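Local structure of sulfide-quinone reductase (Aquifex aeolicus, 3HYW) at residues T31-P37 with E72-A78; E56-V60 with L390-R394; I81-N86 with E97-I103. The protein oxidises hydrogen sulfide with the help of FAD and passes the electrons to a quinone, building up polysulfur on its active-site cysteines. Residues are numbered along the deposited sequence.

In the fold
Interactions 1 and 3 belong to the FAD-binding Rossmann-type domain and lie on the same side of the chain's centre, about 15 Å apart between centres; strand 71-74, used by the first, is followed directly by strand 78-82, used by the third. Interaction 1 is strand pairing at the edge of the parallel sheet, rich in backbone hydrogen bonds and finished by polar groups that hold the cofactor. In interaction 3 aliphatic contacts join two sheets, while one backbone hydrogen bond and an aromatic ring tie a turn near the surface to the linker before strand 100-103. Interaction 2, mostly buried, packs Val60 of strand 59-61 on helix 376-395 by aliphatic contacts, without a direct hydrogen bond.

Interaction 1: residues T31-P37 with E72-A78; sequences TLISDRP and EFINEKA. With FAD (flavin-adenine dinucleotide), chain G; SO4 (sulfate ion), chain N.
Asp35 OD1 accepts a very short hydrogen bond from the ribose hydroxyl O2B of FAD (2.4 Å), and Arg36 NH1 donates to the same O2B at 3.1 Å. An acidic residue just beyond the second Rossmann strand is the classic ribose anchor. Ala78 reads the adenine through its backbone: its N gives to FAD N1A (2.9 Å), its O receives from N6A (3.2 Å). An inverse gamma turn centred on Asn75 leads toward Ala78, and Lys77 NZ binds sulfate O1 (2.8 Å). Strands 31-33 and 72-74 run parallel at 20°, axes 4.7 Å apart, pairing Thr31-Glu72, Leu32-Phe73 and Ile33-Ile74. The ladder runs Leu32 N to Glu72 O (2.7 Å), Ile74 N to Leu32 O (2.9 Å) and Ser34 N to Ile74 O (3.1 Å). Thr31 OG1 donates to Glu72 OE1 (2.7 Å) and is also hydrogen-bonded to His4 NE2. Phe73, chi1 t, lays CE2 3.7 Å from Leu32 CD2. Leu32 packs on helix 12-24; Ile33 and Ile74 touch Ile96 of strand 95-97.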
loop_
_atom_site.group_PDB
_atom_site.type_symbol
_atom_site.label_atom_id
_atom_site.label_comp_id
_atom_site.label_asym_id
_atom_site.label_seq_id
_atom_site.Cartn_x
_atom_site.Cartn_y
_atom_site.Cartn_z
ATOM N N THR A 31 -38.456 -17.618 -30.432
ATOM C CA THR A 31 -39.412 -16.837 -29.677
ATOM C C THR A 31 -38.721 -16.306 -28.430
ATOM O O THR A 31 -38.108 -17.068 -27.672
ATOM C CB THR A 31 -40.643 -17.683 -29.287
ATOM O OG1 THR A 31 -41.245 -18.223 -30.473
ATOM C CG2 THR A 31 -41.672 -16.845 -28.538
ATOM N N LEU A 32 -38.811 -14.996 -28.233
ATOM C CA LEU A 32 -38.292 -14.367 -27.033
ATOM C C LEU A 32 -39.454 -13.902 -26.163
ATOM O O LEU A 32 -40.344 -13.178 -26.628
ATOM C CB LEU A 32 -37.360 -13.202 -27.382
ATOM C CG LEU A 32 -36.509 -12.612 -26.246
ATOM C CD1 LEU A 32 -35.090 -12.307 -26.726
ATOM C CD2 LEU A 32 -37.147 -11.361 -25.674
ATOM N N ILE A 33 -39.433 -14.336 -24.905
ATOM C CA ILE A 33 -40.441 -13.961 -23.921
ATOM C C ILE A 33 -39.788 -13.066 -22.870
ATOM O O ILE A 33 -38.815 -13.466 -22.234
ATOM C CB ILE A 33 -41.038 -15.215 -23.208
ATOM C CG1 ILE A 33 -41.577 -16.232 -24.229
ATOM C CG2 ILE A 33 -42.118 -14.803 -22.216
ATOM C CD1 ILE A 33 -41.981 -17.574 -23.619
ATOM N N SER A 34 -40.334 -11.865 -22.684
ATOM C CA SER A 34 -39.844 -10.955 -21.651
ATOM C C SER A 34 -40.966 -10.138 -21.019
ATOM O O SER A 34 -41.893 -9.715 -21.706
ATOM C CB SER A 34 -38.782 -10.014 -22.218
ATOM O OG SER A 34 -38.095 -9.347 -21.179
ATOM N N ASP A 35 -40.864 -9.920 -19.710
ATOM C CA ASP A 35 -41.858 -9.145 -18.963
ATOM C C ASP A 35 -41.696 -7.628 -19.145
ATOM O O ASP A 35 -42.630 -6.865 -18.898
ATOM C CB ASP A 35 -41.859 -9.529 -17.471
ATOM C CG ASP A 35 -40.527 -9.263 -16.780
ATOM O OD1 ASP A 35 -39.521 -8.998 -17.465
ATOM O OD2 ASP A 35 -40.483 -9.329 -15.536
ATOM N N ARG A 36 -40.509 -7.202 -19.566
ATOM C CA ARG A 36 -40.272 -5.805 -19.894
ATOM C C ARG A 36 -40.419 -5.595 -21.397
ATOM O O ARG A 36 -39.954 -6.420 -22.177
ATOM C CB ARG A 36 -38.882 -5.367 -19.427
ATOM C CG ARG A 36 -38.835 -4.997 -17.968
ATOM C CD ARG A 36 -37.426 -4.659 -17.514
ATOM N NE ARG A 36 -37.422 -4.156 -16.143
ATOM C CZ ARG A 36 -37.335 -4.916 -15.054
ATOM N NH1 ARG A 36 -37.237 -6.237 -15.162
ATOM N NH2 ARG A 36 -37.344 -4.352 -13.851
ATOM N N PRO A 37 -41.066 -4.491 -21.805
ATOM C CA PRO A 37 -41.281 -4.197 -23.225
ATOM C C PRO A 37 -40.037 -3.653 -23.931
ATOM O O PRO A 37 -40.077 -3.373 -25.130
ATOM C CB PRO A 37 -42.372 -3.126 -23.192
ATOM C CG PRO A 37 -42.160 -2.423 -21.882
ATOM C CD PRO A 37 -41.652 -3.457 -20.925
ATOM N N GLU A 72 -40.029 -13.835 -32.807
ATOM C CA GLU A 72 -41.339 -13.583 -32.215
ATOM C C GLU A 72 -41.151 -13.060 -30.791
ATOM O O GLU A 72 -40.437 -13.663 -30.001
ATOM C CB GLU A 72 -42.190 -14.858 -32.226
ATOM C CG GLU A 72 -43.570 -14.701 -31.593
ATOM C CD GLU A 72 -44.269 -16.029 -31.353
ATOM O OE1 GLU A 72 -43.573 -17.064 -31.203
ATOM O OE2 GLU A 72 -45.517 -16.036 -31.300
ATOM N N PHE A 73 -41.778 -11.927 -30.487
ATOM C CA PHE A 73 -41.717 -11.336 -29.159
ATOM C C PHE A 73 -43.044 -11.510 -28.425
ATOM O O PHE A 73 -44.098 -11.131 -28.933
ATOM C CB PHE A 73 -41.347 -9.854 -29.243
ATOM C CG PHE A 73 -41.170 -9.184 -27.900
ATOM C CD1 PHE A 73 -41.929 -8.060 -27.563
ATOM C CD2 PHE A 73 -40.240 -9.665 -26.977
ATOM C CE1 PHE A 73 -41.761 -7.427 -26.328
ATOM C CE2 PHE A 73 -40.069 -9.045 -25.740
ATOM C CZ PHE A 73 -40.829 -7.924 -25.414
ATOM N N ILE A 74 -42.974 -12.107 -27.239
ATOM C CA ILE A 74 -44.116 -12.203 -26.344
ATOM C C ILE A 74 -43.813 -11.343 -25.121
ATOM O O ILE A 74 -42.940 -11.676 -24.320
ATOM C CB ILE A 74 -44.419 -13.673 -25.940
ATOM C CG1 ILE A 74 -44.766 -14.502 -27.184
ATOM C CG2 ILE A 74 -45.574 -13.734 -24.915
ATOM C CD1 ILE A 74 -44.791 -15.997 -26.954
ATOM N N ASN A 75 -44.526 -10.226 -24.999
ATOM C CA ASN A 75 -44.342 -9.321 -23.873
ATOM C C ASN A 75 -45.168 -9.783 -22.674
ATOM O O ASN A 75 -46.190 -9.187 -22.332
ATOM C CB ASN A 75 -44.677 -7.875 -24.252
ATOM C CG ASN A 75 -44.289 -6.884 -23.168
ATOM O OD1 ASN A 75 -43.466 -7.182 -22.291
ATOM N ND2 ASN A 75 -44.882 -5.696 -23.221
ATOM N N GLU A 76 -44.708 -10.871 -22.066
ATOM C CA GLU A 76 -45.323 -11.454 -20.883
ATOM C C GLU A 76 -44.238 -12.009 -19.993
ATOM O O GLU A 76 -43.157 -12.369 -20.460
ATOM C CB GLU A 76 -46.218 -12.625 -21.270
ATOM C CG GLU A 76 -47.559 -12.269 -21.804
ATOM C CD GLU A 76 -48.496 -13.450 -21.747
ATOM O OE1 GLU A 76 -48.924 -13.805 -20.627
ATOM O OE2 GLU A 76 -48.799 -14.027 -22.812
ATOM N N LYS A 77 -44.541 -12.090 -18.706
ATOM C CA LYS A 77 -43.706 -12.816 -17.770
ATOM C C LYS A 77 -43.873 -14.315 -18.017
ATOM O O LYS A 77 -45.001 -14.819 -18.092
ATOM C CB LYS A 77 -44.122 -12.449 -16.347
ATOM C CG LYS A 77 -43.284 -13.050 -15.240
ATOM C CD LYS A 77 -43.888 -12.687 -13.890
ATOM C CE LYS A 77 -44.074 -13.916 -13.024
ATOM N NZ LYS A 77 -44.397 -13.562 -11.606
ATOM N N ALA A 78 -42.758 -15.021 -18.174
ATOM C CA ALA A 78 -42.774 -16.484 -18.146
ATOM C C ALA A 78 -43.008 -16.943 -16.706
ATOM O O ALA A 78 -42.292 -16.533 -15.792
ATOM C CB ALA A 78 -41.484 -17.054 -18.690
HETATM P PA FAD G . -30.792 -8.552 -17.732
HETATM O O1A FAD G . -29.997 -7.821 -18.784
HETATM O O2A FAD G . -31.182 -7.836 -16.476
HETATM O O5B FAD G . -32.099 -9.098 -18.472
HETATM C C5B FAD G . -33.043 -9.974 -17.878
HETATM C C4B FAD G . -34.320 -9.864 -18.696
HETATM O O4B FAD G . -35.235 -10.893 -18.322
HETATM C C3B FAD G . -35.035 -8.550 -18.427
HETATM O O3B FAD G . -35.540 -8.041 -19.667
HETATM C C2B FAD G . -36.172 -8.940 -17.504
HETATM O O2B FAD G . -37.281 -8.051 -17.617
HETATM C C1B FAD G . -36.509 -10.331 -18.010
HETATM N N9A FAD G . -37.212 -11.208 -17.036
HETATM C C8A FAD G . -36.980 -11.319 -15.710
HETATM N N7A FAD G . -37.824 -12.248 -15.196
HETATM C C5A FAD G . -38.590 -12.711 -16.212
HETATM C C6A FAD G . -39.616 -13.650 -16.301
HETATM N N6A FAD G . -40.033 -14.316 -15.199
HETATM N N1A FAD G . -40.196 -13.897 -17.506
HETATM C C2A FAD G . -39.795 -13.246 -18.612
HETATM N N3A FAD G . -38.811 -12.334 -18.553
HETATM C C4A FAD G . -38.193 -12.055 -17.369
HETATM N N1 FAD G . -21.659 -5.469 -16.594
HETATM C C2 FAD G . -20.597 -4.980 -17.289
HETATM O O2 FAD G . -19.901 -5.747 -17.983
HETATM N N3 FAD G . -20.278 -3.664 -17.256
HETATM C C4 FAD G . -21.018 -2.808 -16.523
HETATM O O4 FAD G . -20.706 -1.479 -16.467
HETATM C C4X FAD G . -22.106 -3.285 -15.803
HETATM N N5 FAD G . -22.840 -2.423 -15.064
HETATM C C5X FAD G . -23.907 -2.863 -14.361
HETATM C C6 FAD G . -24.659 -1.949 -13.616
HETATM C C7 FAD G . -25.757 -2.375 -12.876
HETATM C C7M FAD G . -26.540 -1.350 -12.077
HETATM C C8 FAD G . -26.099 -3.730 -12.886
HETATM C C8M FAD G . -27.281 -4.265 -12.098
HETATM C C9 FAD G . -25.340 -4.637 -13.629
HETATM C C9A FAD G . -24.237 -4.217 -14.389
HETATM N N10 FAD G . -23.501 -5.093 -15.136
HETATM C C10 FAD G . -22.430 -4.641 -15.839
HETATM C "C1'" FAD G . -23.813 -6.541 -15.104
HETATM C "C2'" FAD G . -24.518 -7.206 -16.267
HETATM O "O2'" FAD G . -23.871 -6.870 -17.501
HETATM C "C3'" FAD G . -26.000 -6.828 -16.240
HETATM O "O3'" FAD G . -26.571 -7.236 -14.974
HETATM C "C4'" FAD G . -26.761 -7.480 -17.386
HETATM O "O4'" FAD G . -27.999 -6.777 -17.552
HETATM C "C5'" FAD G . -27.023 -8.955 -17.108
HETATM O "O5'" FAD G . -27.651 -9.558 -18.235
HETATM P P FAD G . -28.831 -10.646 -18.084
HETATM O O1P FAD G . -29.293 -11.005 -19.472
HETATM O O2P FAD G . -28.410 -11.750 -17.137
HETATM O O3P FAD G . -30.004 -9.874 -17.293
HETATM S S SO4 N . -40.436 -14.579 -11.515
HETATM O O1 SO4 N . -41.711 -13.977 -11.165
HETATM O O2 SO4 N . -39.677 -14.740 -10.277
HETATM O O3 SO4 N . -40.641 -15.870 -12.164
HETATM O O4 SO4 N . -39.731 -13.677 -12.422
#

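Interaction 2: residues E56-V60 with L390-R394; sequences EDISV and LWKVR. With SO4 (sulfate ion), chain M.
Aliphatic packing fastens helix 376-395 onto the small two-stranded antiparallel sheet 38-40/59-61. Glu56 and Asp57 are in a 3-10 conformation; Ser59 and Val60 are extended. Residues 390-394 are helical, Arg394 N bonding to Leu390 O at 3.1 Å. The CA atoms of Ile58 and Leu390 are 7.2 Å apart, those of Val60 and Arg394 7.3 Å. Val60, chi1 t, points toward the helix, its compact branched side chain meeting one turn: CG2 lies 3.9 Å from Leu390 CD1 and 4.0 Å from Val393 CG1. An unusual Leu390 rotamer (chi1 -94°, chi2 -21°) also sets CD2 4.0 Å from Ile58 CA. Phe39 of strand 38-40 packs on Leu390 and Val393 as well. Arg394 CG rests 3.8 Å from Val60 CG1, and the exposed guanidinium binds a sulfate, most likely a crystallisation additive: NE to O2 2.6 Å, NH2 to O2 2.8 Å. One water donates to Asp57 O at 3.0 Å and accepts a weak hydrogen bond from Arg394 NH1 at 3.5 Å.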
loop_
_atom_site.group_PDB
_atom_site.type_symbol
_atom_site.label_atom_id
_atom_site.label_comp_id
_atom_site.label_asym_id
_atom_site.label_seq_id
_atom_site.Cartn_x
_atom_site.Cartn_y
_atom_site.Cartn_z
ATOM N N GLU A 56 -35.150 6.785 -22.434
ATOM C CA GLU A 56 -35.311 6.438 -23.847
ATOM C C GLU A 56 -33.985 6.424 -24.616
ATOM O O GLU A 56 -33.895 5.863 -25.709
ATOM C CB GLU A 56 -36.378 7.320 -24.508
ATOM C CG GLU A 56 -37.757 7.135 -23.842
ATOM C CD GLU A 56 -38.889 7.910 -24.499
ATOM O OE1 GLU A 56 -38.635 8.764 -25.381
ATOM O OE2 GLU A 56 -40.055 7.658 -24.121
ATOM N N ASP A 57 -32.948 7.003 -24.018
ATOM C CA ASP A 57 -31.615 7.011 -24.621
ATOM C C ASP A 57 -30.775 5.763 -24.325
ATOM O O ASP A 57 -29.737 5.555 -24.958
ATOM C CB ASP A 57 -30.857 8.260 -24.182
ATOM C CG ASP A 57 -31.396 9.528 -24.821
ATOM O OD1 ASP A 57 -32.072 9.451 -25.875
ATOM O OD2 ASP A 57 -31.128 10.608 -24.268
ATOM N N ILE A 58 -31.220 4.954 -23.362
ATOM C CA ILE A 58 -30.510 3.731 -22.968
ATOM C C ILE A 58 -31.431 2.510 -22.950
ATOM O O ILE A 58 -31.189 1.549 -22.219
ATOM C CB ILE A 58 -29.805 3.872 -21.581
ATOM C CG1 ILE A 58 -30.840 4.129 -20.471
ATOM C CG2 ILE A 58 -28.768 4.991 -21.634
ATOM C CD1 ILE A 58 -30.425 3.676 -19.085
ATOM N N SER A 59 -32.486 2.563 -23.758
ATOM C CA SER A 59 -33.435 1.457 -23.876
ATOM C C SER A 59 -33.905 1.301 -25.324
ATOM O O SER A 59 -33.827 2.245 -26.108
ATOM C CB SER A 59 -34.636 1.666 -22.947
ATOM O OG SER A 59 -35.235 2.933 -23.163
ATOM N N VAL A 60 -34.386 0.105 -25.657
ATOM C CA VAL A 60 -34.862 -0.224 -27.000
ATOM C C VAL A 60 -36.196 -0.984 -26.911
ATOM O O VAL A 60 -36.229 -2.106 -26.397
ATOM C CB VAL A 60 -33.821 -1.094 -27.771
ATOM C CG1 VAL A 60 -34.283 -1.362 -29.205
ATOM C CG2 VAL A 60 -32.449 -0.421 -27.791
ATOM N N LEU A 390 -26.012 -0.405 -27.847
ATOM C CA LEU A 390 -27.401 -0.079 -28.203
ATOM C C LEU A 390 -27.618 -0.168 -29.702
ATOM O O LEU A 390 -28.666 -0.640 -30.163
ATOM C CB LEU A 390 -27.802 1.318 -27.716
ATOM C CG LEU A 390 -28.508 1.564 -26.364
ATOM C CD1 LEU A 390 -29.226 0.348 -25.770
ATOM C CD2 LEU A 390 -27.610 2.237 -25.337
ATOM N N TRP A 391 -26.630 0.288 -30.468
ATOM C CA TRP A 391 -26.671 0.137 -31.921
ATOM C C TRP A 391 -26.814 -1.346 -32.312
ATOM O O TRP A 391 -27.636 -1.696 -33.164
ATOM C CB TRP A 391 -25.429 0.759 -32.576
ATOM C CG TRP A 391 -25.473 0.652 -34.053
ATOM C CD1 TRP A 391 -26.046 1.535 -34.928
ATOM C CD2 TRP A 391 -24.953 -0.418 -34.846
ATOM N NE1 TRP A 391 -25.907 1.077 -36.218
ATOM C CE2 TRP A 391 -25.239 -0.117 -36.194
ATOM C CE3 TRP A 391 -24.267 -1.603 -34.547
ATOM C CZ2 TRP A 391 -24.863 -0.960 -37.244
ATOM C CZ3 TRP A 391 -23.893 -2.435 -35.593
ATOM C CH2 TRP A 391 -24.191 -2.111 -36.919
ATOM N N LYS A 392 -26.015 -2.203 -31.677
ATOM C CA LYS A 392 -26.023 -3.645 -31.950
ATOM C C LYS A 392 -27.382 -4.286 -31.676
ATOM O O LYS A 392 -27.838 -5.124 -32.452
ATOM C CB LYS A 392 -24.941 -4.355 -31.130
ATOM C CG LYS A 392 -23.533 -4.149 -31.652
ATOM C CD LYS A 392 -22.598 -5.225 -31.137
ATOM C CE LYS A 392 -22.340 -5.085 -29.649
ATOM N NZ LYS A 392 -21.603 -6.263 -29.165
ATOM N N VAL A 393 -28.026 -3.873 -30.585
ATOM C CA VAL A 393 -29.392 -4.311 -30.274
ATOM C C VAL A 393 -30.352 -3.919 -31.402
ATOM O O VAL A 393 -31.150 -4.738 -31.870
ATOM C CB VAL A 393 -29.878 -3.756 -28.893
ATOM C CG1 VAL A 393 -31.336 -4.136 -28.621
ATOM C CG2 VAL A 393 -28.984 -4.259 -27.767
ATOM N N ARG A 394 -30.232 -2.681 -31.861
ATOM C CA ARG A 394 -31.105 -2.142 -32.898
ATOM C C ARG A 394 -30.829 -2.691 -34.295
ATOM O O ARG A 394 -31.678 -2.607 -35.173
ATOM C CB ARG A 394 -31.044 -0.612 -32.901
ATOM C CG ARG A 394 -31.657 0.023 -31.653
ATOM C CD ARG A 394 -31.898 1.516 -31.842
ATOM N NE ARG A 394 -30.646 2.224 -32.101
ATOM C CZ ARG A 394 -29.922 2.851 -31.176
ATOM N NH1 ARG A 394 -30.332 2.900 -29.914
ATOM N NH2 ARG A 394 -28.790 3.450 -31.528
HETATM S S SO4 M . -29.810 2.931 -35.263
HETATM O O1 SO4 M . -31.230 2.801 -34.962
HETATM O O2 SO4 M . -29.022 2.505 -34.114
HETATM O O3 SO4 M . -29.470 2.110 -36.419
HETATM O O4 SO4 M . -29.501 4.324 -35.540
HETATM O O HOH W 1 -29.089 5.481 -27.936
#

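Interaction 3: residues I81-N86 with E97-I103; sequences IDPDAN and EYDYLVI
Tyr98 carries much of this contact. With chi1 p (64°) and chi2 near -101°, its ring lies alongside the turn that follows strand 78-82, and Asn86 CB sits over its face as a CH-pi contact, 4.1 Å from the centroid and 17° off the ring normal. The same two residues share the one direct hydrogen bond across the segments, Tyr98 N to Asn86 O at 2.9 Å, while Glu97 CA lies 3.5 Å from that oxygen. Asn86 has positive phi (54/50), a conformation asparagine tolerates better than most residues; its chi1 is m, and OD1 accepts from Asn288 ND2. Tyrosine suits its place: the ring packs among Val6, Val88 and Asn86, while OH reaches to 3.6 Å from Pro83 CA and 3.9 Å from Ile81 CG2 and finds a polar partner in a water that lies 2.8 Å from both Tyr98 OH and Pro83 O and bridges them.

Deeper in, three aliphatic side chains point across the gap. Ile81 (m, t) sets CG2 3.8 Å from Leu101 CD2 and CD1 3.8 Å from Ile103 CD1; Leu101 is t, p and Ile103 m, t.

Residues 83-85 have helical angles, and Pro83, with phi -75°, fits the start of the turn. Asp82, chi1 t, has its CA-to-CB bond directed away from 97-103 and accepts at OD1 from Ala85 N (3.1 Å), an Asx motif. The three-stranded antiparallel meander 78-97 leads into strand 100-103 of the parallel sheet and packs on it, as in FAD domains of the pyridine nucleotide-disulphide oxidoreductase family.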
loop_
_atom_site.group_PDB
_atom_site.type_symbol
_atom_site.label_atom_id
_atom_site.label_comp_id
_atom_site.label_asym_id
_atom_site.label_seq_id
_atom_site.Cartn_x
_atom_site.Cartn_y
_atom_site.Cartn_z
ATOM N N ILE A 81 -41.963 -23.507 -16.159
ATOM C CA ILE A 81 -41.302 -24.341 -17.150
ATOM C C ILE A 81 -41.580 -25.795 -16.790
ATOM O O ILE A 81 -41.346 -26.216 -15.652
ATOM C CB ILE A 81 -39.765 -24.108 -17.158
ATOM C CG1 ILE A 81 -39.426 -22.662 -17.545
ATOM C CG2 ILE A 81 -39.062 -25.106 -18.085
ATOM C CD1 ILE A 81 -38.008 -22.233 -17.177
ATOM N N ASP A 82 -42.098 -26.552 -17.750
ATOM C CA ASP A 82 -42.198 -28.003 -17.613
ATOM C C ASP A 82 -41.145 -28.631 -18.531
ATOM O O ASP A 82 -41.356 -28.736 -19.744
ATOM C CB ASP A 82 -43.616 -28.501 -17.941
ATOM C CG ASP A 82 -43.787 -30.006 -17.728
ATOM O OD1 ASP A 82 -42.775 -30.735 -17.659
ATOM O OD2 ASP A 82 -44.949 -30.470 -17.648
ATOM N N PRO A 83 -40.004 -29.046 -17.950
ATOM C CA PRO A 83 -38.870 -29.544 -18.736
ATOM C C PRO A 83 -39.089 -30.948 -19.295
ATOM O O PRO A 83 -38.403 -31.342 -20.236
ATOM C CB PRO A 83 -37.720 -29.546 -17.728
ATOM C CG PRO A 83 -38.372 -29.726 -16.417
ATOM C CD PRO A 83 -39.728 -29.079 -16.502
ATOM N N ASP A 84 -40.026 -31.691 -18.707
ATOM C CA ASP A 84 -40.382 -33.025 -19.180
ATOM C C ASP A 84 -41.288 -32.937 -20.401
ATOM O O ASP A 84 -41.206 -33.769 -21.302
ATOM C CB ASP A 84 -41.076 -33.824 -18.071
ATOM C CG ASP A 84 -40.200 -33.998 -16.842
ATOM O OD1 ASP A 84 -39.096 -34.562 -16.975
ATOM O OD2 ASP A 84 -40.620 -33.576 -15.740
ATOM N N ALA A 85 -42.146 -31.921 -20.416
ATOM C CA ALA A 85 -43.073 -31.694 -21.520
ATOM C C ALA A 85 -42.489 -30.735 -22.551
ATOM O O ALA A 85 -43.098 -30.502 -23.594
ATOM C CB ALA A 85 -44.393 -31.153 -20.993
ATOM N N ASN A 86 -41.309 -30.188 -22.253
ATOM C CA ASN A 86 -40.668 -29.154 -23.082
ATOM C C ASN A 86 -41.579 -27.955 -23.334
ATOM O O ASN A 86 -41.759 -27.523 -24.477
ATOM C CB ASN A 86 -40.160 -29.726 -24.415
ATOM C CG ASN A 86 -39.130 -30.815 -24.232
ATOM O OD1 ASN A 86 -38.108 -30.620 -23.578
ATOM N ND2 ASN A 86 -39.396 -31.979 -24.814
ATOM N N GLU A 97 -44.452 -24.413 -26.612
ATOM C CA GLU A 97 -43.620 -25.605 -26.689
ATOM C C GLU A 97 -42.263 -25.239 -27.270
ATOM O O GLU A 97 -42.155 -24.311 -28.079
ATOM C CB GLU A 97 -44.312 -26.679 -27.533
ATOM C CG GLU A 97 -43.929 -28.104 -27.173
ATOM C CD GLU A 97 -45.110 -29.043 -27.248
ATOM O OE1 GLU A 97 -45.888 -29.095 -26.269
ATOM O OE2 GLU A 97 -45.260 -29.734 -28.280
ATOM N N TYR A 98 -41.220 -25.944 -26.845
ATOM C CA TYR A 98 -39.877 -25.671 -27.349
ATOM C C TYR A 98 -39.108 -26.943 -27.675
ATOM O O TYR A 98 -39.367 -28.003 -27.105
ATOM C CB TYR A 98 -39.082 -24.795 -26.362
ATOM C CG TYR A 98 -38.807 -25.427 -25.010
ATOM C CD1 TYR A 98 -39.578 -25.097 -23.895
ATOM C CD2 TYR A 98 -37.764 -26.345 -24.843
ATOM C CE1 TYR A 98 -39.323 -25.670 -22.646
ATOM C CE2 TYR A 98 -37.503 -26.926 -23.603
ATOM C CZ TYR A 98 -38.284 -26.583 -22.511
ATOM O OH TYR A 98 -38.035 -27.160 -21.291
ATOM N N ASP A 99 -38.167 -26.821 -28.606
ATOM C CA ASP A 99 -37.184 -27.864 -28.869
ATOM C C ASP A 99 -35.950 -27.596 -28.009
ATOM O O ASP A 99 -35.326 -28.522 -27.483
ATOM C CB ASP A 99 -36.826 -27.885 -30.357
ATOM C CG ASP A 99 -38.012 -28.263 -31.231
ATOM O OD1 ASP A 99 -38.697 -29.244 -30.892
ATOM O OD2 ASP A 99 -38.263 -27.580 -32.244
ATOM N N TYR A 100 -35.610 -26.317 -27.875
ATOM C CA TYR A 100 -34.538 -25.874 -26.979
ATOM C C TYR A 100 -35.014 -24.665 -26.192
ATOM O O TYR A 100 -35.790 -23.861 -26.704
ATOM C CB TYR A 100 -33.273 -25.519 -27.767
ATOM C CG TYR A 100 -32.763 -26.635 -28.646
ATOM C CD1 TYR A 100 -31.756 -27.494 -28.208
ATOM C CD2 TYR A 100 -33.290 -26.833 -29.923
ATOM C CE1 TYR A 100 -31.301 -28.531 -29.020
ATOM C CE2 TYR A 100 -32.849 -27.862 -30.733
ATOM C CZ TYR A 100 -31.856 -28.704 -30.283
ATOM O OH TYR A 100 -31.418 -29.717 -31.105
ATOM N N LEU A 101 -34.544 -24.542 -24.951
ATOM C CA LEU A 101 -34.912 -23.429 -24.082
ATOM C C LEU A 101 -33.673 -22.710 -23.556
ATOM O O LEU A 101 -32.749 -23.348 -23.055
ATOM C CB LEU A 101 -35.753 -23.922 -22.895
ATOM C CG LEU A 101 -36.112 -22.891 -21.818
ATOM C CD1 LEU A 101 -37.193 -21.951 -22.325
ATOM C CD2 LEU A 101 -36.545 -23.544 -20.521
ATOM N N VAL A 102 -33.672 -21.386 -23.672
ATOM C CA VAL A 102 -32.619 -20.553 -23.085
ATOM C C VAL A 102 -33.207 -19.696 -21.960
ATOM O O VAL A 102 -34.086 -18.860 -22.192
ATOM C CB VAL A 102 -31.945 -19.629 -24.134
ATOM C CG1 VAL A 102 -30.852 -18.789 -23.489
ATOM C CG2 VAL A 102 -31.384 -20.438 -25.285
ATOM N N ILE A 103 -32.712 -19.908 -20.747
ATOM C CA ILE A 103 -33.148 -19.124 -19.595
ATOM C C ILE A 103 -32.174 -17.978 -19.361
ATOM O O ILE A 103 -30.988 -18.202 -19.090
ATOM C CB ILE A 103 -33.308 -19.993 -18.319
ATOM C CG1 ILE A 103 -34.200 -21.206 -18.620
ATOM C CG2 ILE A 103 -33.872 -19.139 -17.161
ATOM C CD1 ILE A 103 -34.209 -22.274 -17.548
HETATM O O HOH W 2 -36.492 -29.510 -21.235
#